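Local coordinates for monomethylamine methyltransferase MtmB1 (Methanosarcina barkeri, PDB 1NTH), which transfers the methyl group of monomethylamine to the corrinoid cofactor of its partner protein MtmC, a step in methanogenesis from methylamine, at residues N234-D239 with D278-I283. Sequence-based numbering, arbitrary orientation.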
ATOM      1  N   ASN A 234       7.000 -35.995  16.888  1.00 20.45           N
ATOM      2  CA  ASN A 234       7.535 -37.326  16.577  1.00 21.14           C
ATOM      3  C   ASN A 234       6.760 -38.453  17.257  1.00 20.60           C
ATOM      4  O   ASN A 234       6.659 -38.455  18.480  1.00 21.90           O
ATOM      5  CB  ASN A 234       8.995 -37.413  17.020  1.00 22.33           C
ATOM      6  CG  ASN A 234       9.877 -36.411  16.313  1.00 23.85           C
ATOM      7  OD1 ASN A 234       9.765 -35.201  16.528  1.00 28.98           O
ATOM      8  ND2 ASN A 234      10.757 -36.905  15.455  1.00 23.98           N
ATOM      9  N   GLU A 235       6.196 -39.397  16.497  1.00 20.57           N
ATOM     10  CA  GLU A 235       6.223 -39.448  15.029  1.00 20.79           C
ATOM     11  C   GLU A 235       4.748 -39.519  14.620  1.00 21.38           C
ATOM     12  O   GLU A 235       3.951 -40.153  15.321  1.00 21.57           O
ATOM     13  CB  GLU A 235       6.936 -40.714  14.532  1.00 21.96           C
ATOM     14  CG  GLU A 235       8.368 -40.910  15.022  1.00 22.30           C
ATOM     15  CD  GLU A 235       9.333 -39.866  14.488  1.00 25.52           C
ATOM     16  OE1 GLU A 235       8.965 -39.132  13.543  1.00 24.57           O
ATOM     17  OE2 GLU A 235      10.466 -39.789  15.007  1.00 25.13           O
ATOM     18  N   LEU A 236       4.390 -38.906  13.490  1.00 19.56           N
ATOM     19  CA  LEU A 236       2.994 -38.870  13.022  1.00 18.88           C
ATOM     20  C   LEU A 236       2.158 -38.418  14.208  1.00 19.51           C
ATOM     21  O   LEU A 236       1.225 -39.098  14.648  1.00 18.28           O
ATOM     22  CB  LEU A 236       2.529 -40.249  12.533  1.00 19.71           C
ATOM     23  CG  LEU A 236       2.904 -40.601  11.089  1.00 22.27           C
ATOM     24  CD1 LEU A 236       4.408 -40.755  10.965  1.00 23.05           C
ATOM     25  CD2 LEU A 236       2.200 -41.887  10.674  1.00 22.14           C
ATOM     26  N   LYS A 237       2.501 -37.237  14.704  1.00 18.88           N
ATOM     27  CA  LYS A 237       1.875 -36.686  15.889  1.00 18.45           C
ATOM     28  C   LYS A 237       1.810 -35.162  15.804  1.00 18.54           C
ATOM     29  O   LYS A 237       2.636 -34.538  15.139  1.00 17.72           O
ATOM     30  CB  LYS A 237       2.722 -37.117  17.087  1.00 18.38           C
ATOM     31  CG  LYS A 237       2.254 -36.665  18.449  1.00 20.22           C
ATOM     32  CD  LYS A 237       3.281 -37.070  19.508  1.00 20.73           C
ATOM     33  CE  LYS A 237       3.508 -38.578  19.525  1.00 21.32           C
ATOM     34  NZ  LYS A 237       4.621 -38.967  20.444  1.00 21.06           N
ATOM     35  N   ILE A 238       0.835 -34.570  16.484  1.00 18.75           N
ATOM     36  CA  ILE A 238       0.679 -33.120  16.468  1.00 18.70           C
ATOM     37  C   ILE A 238      -0.071 -32.637  17.709  1.00 21.00           C
ATOM     38  O   ILE A 238      -0.783 -33.406  18.360  1.00 21.18           O
ATOM     39  CB  ILE A 238      -0.096 -32.670  15.198  1.00 18.29           C
ATOM     40  CG1 ILE A 238       0.122 -31.176  14.944  1.00 18.41           C
ATOM     41  CG2 ILE A 238      -1.579 -32.943  15.360  1.00 18.91           C
ATOM     42  CD1 ILE A 238       1.542 -30.832  14.561  1.00 18.10           C
ATOM     43  N   ASP A 239       0.099 -31.360  18.034  1.00 19.81           N
ATOM     44  CA  ASP A 239      -0.578 -30.748  19.174  1.00 20.67           C
ATOM     45  C   ASP A 239      -1.584 -29.738  18.625  1.00 20.79           C
ATOM     46  O   ASP A 239      -1.448 -29.283  17.488  1.00 19.27           O
ATOM     47  CB  ASP A 239       0.438 -30.050  20.076  1.00 23.46           C
ATOM     48  CG  ASP A 239       1.321 -29.078  19.315  1.00 28.47           C
ATOM     49  OD1 ASP A 239       2.011 -29.505  18.365  1.00 31.44           O
ATOM     50  OD2 ASP A 239       1.326 -27.885  19.669  1.00 33.53           O
ATOM     51  N   ASP A 278       9.212 -40.783   7.293  1.00 17.87           N
ATOM     52  CA  ASP A 278       9.578 -39.523   6.648  1.00 17.99           C
ATOM     53  C   ASP A 278       8.688 -39.263   5.431  1.00 17.45           C
ATOM     54  O   ASP A 278       8.180 -38.154   5.254  1.00 18.13           O
ATOM     55  CB  ASP A 278      11.047 -39.555   6.226  1.00 16.78           C
ATOM     56  CG  ASP A 278      11.604 -38.173   5.947  1.00 19.61           C
ATOM     57  OD1 ASP A 278      10.820 -37.200   5.963  1.00 19.63           O
ATOM     58  OD2 ASP A 278      12.825 -38.063   5.712  1.00 18.38           O
ATOM     59  N   VAL A 279       8.501 -40.276   4.589  1.00 17.14           N
ATOM     60  CA  VAL A 279       7.645 -40.115   3.416  1.00 16.29           C
ATOM     61  C   VAL A 279       6.226 -39.797   3.885  1.00 17.09           C
ATOM     62  O   VAL A 279       5.557 -38.920   3.337  1.00 16.65           O
ATOM     63  CB  VAL A 279       7.642 -41.395   2.539  1.00 16.28           C
ATOM     64  CG1 VAL A 279       6.553 -41.310   1.469  1.00 16.35           C
ATOM     65  CG2 VAL A 279       9.010 -41.566   1.886  1.00 16.54           C
ATOM     66  N   ALA A 280       5.775 -40.498   4.920  1.00 15.81           N
ATOM     67  CA  ALA A 280       4.441 -40.273   5.455  1.00 16.60           C
ATOM     68  C   ALA A 280       4.254 -38.844   5.967  1.00 16.25           C
ATOM     69  O   ALA A 280       3.182 -38.265   5.796  1.00 17.11           O
ATOM     70  CB  ALA A 280       4.149 -41.270   6.582  1.00 16.08           C
ATOM     71  N   THR A 281       5.283 -38.276   6.593  1.00 16.81           N
ATOM     72  CA  THR A 281       5.154 -36.919   7.114  1.00 17.84           C
ATOM     73  C   THR A 281       5.274 -35.854   6.024  1.00 18.09           C
ATOM     74  O   THR A 281       4.755 -34.749   6.191  1.00 17.53           O
ATOM     75  CB  THR A 281       6.148 -36.645   8.283  1.00 19.80           C
ATOM     76  OG1 THR A 281       7.500 -36.804   7.848  1.00 21.54           O
ATOM     77  CG2 THR A 281       5.876 -37.618   9.425  1.00 20.20           C
ATOM     78  N   HIS A 282       5.940 -36.182   4.915  1.00 16.95           N
ATOM     79  CA  HIS A 282       6.036 -35.245   3.791  1.00 16.60           C
ATOM     80  C   HIS A 282       4.615 -35.128   3.237  1.00 16.95           C
ATOM     81  O   HIS A 282       4.147 -34.041   2.899  1.00 16.86           O
ATOM     82  CB  HIS A 282       6.951 -35.780   2.679  1.00 15.99           C
ATOM     83  CG  HIS A 282       8.393 -35.402   2.830  1.00 16.95           C
ATOM     84  ND1 HIS A 282       9.205 -35.924   3.813  1.00 17.02           N
ATOM     85  CD2 HIS A 282       9.173 -34.565   2.102  1.00 15.03           C
ATOM     86  CE1 HIS A 282      10.424 -35.427   3.683  1.00 17.20           C
ATOM     87  NE2 HIS A 282      10.431 -34.600   2.652  1.00 16.78           N
ATOM     88  N   ILE A 283       3.929 -36.265   3.146  1.00 16.03           N
ATOM     89  CA  ILE A 283       2.559 -36.288   2.648  1.00 15.18           C
ATOM     90  C   ILE A 283       1.610 -35.602   3.639  1.00 15.75           C
ATOM     91  O   ILE A 283       0.734 -34.832   3.244  1.00 16.11           O
ATOM     92  CB  ILE A 283       2.083 -37.749   2.400  1.00 14.86           C
ATOM     93  CG1 ILE A 283       2.907 -38.379   1.268  1.00 14.94           C
ATOM     94  CG2 ILE A 283       0.606 -37.766   2.033  1.00 16.15           C
ATOM     95  CD1 ILE A 283       2.659 -39.885   1.072  1.00 17.15           C
TER
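In the TIM barrel of this methyltransferase, the loop after barrel strand 227-231 packs on the outer helix 271-288 through Leu-236. The contact is small, buried and apolar. Methyl CD1 of Leu-236 lies 3.8 Å from CG2 of Thr-281. The same methyl is 4.4 Å from CB of Ala-280, one residue earlier on the helix. Leu-236 sends CG anti to its carbonyl carbon (chi1 -83°), and this carries CD1 over to the helix. CG2 of Thr-281 faces the loop, while OG1 sits between the backbone N and the carbonyl carbon. OG1 lies 3.0 Å from O of Asp-278, with a weak bond to Val-277 O as the alternative; which acceptor takes its proton is not settled. Helix 271-288 lies between strands 255-259 and 293-300, parallel neighbours in the barrel, after the short strand 263-264. Met-69 of helix 56-73 touches both Leu-236 and Ala-280, so a second helix joins the apolar cluster. The loop has a cis peptide bond before Glu-235. Asn-234 ND2 donates to Glu-235 OE2 at 2.9 Å, from above the carboxylate plane. Lys-237 NZ bonds to Asn-234 O at 2.9 Å. A hydrogen bond at each ring nitrogen of His-282, from ND1 to Asp-278 O at 2.8 Å and between NE2 and Arg-361, fixes the rotation of the imidazole. Asp-278 O also accepts from His-282 N, on the opposite face.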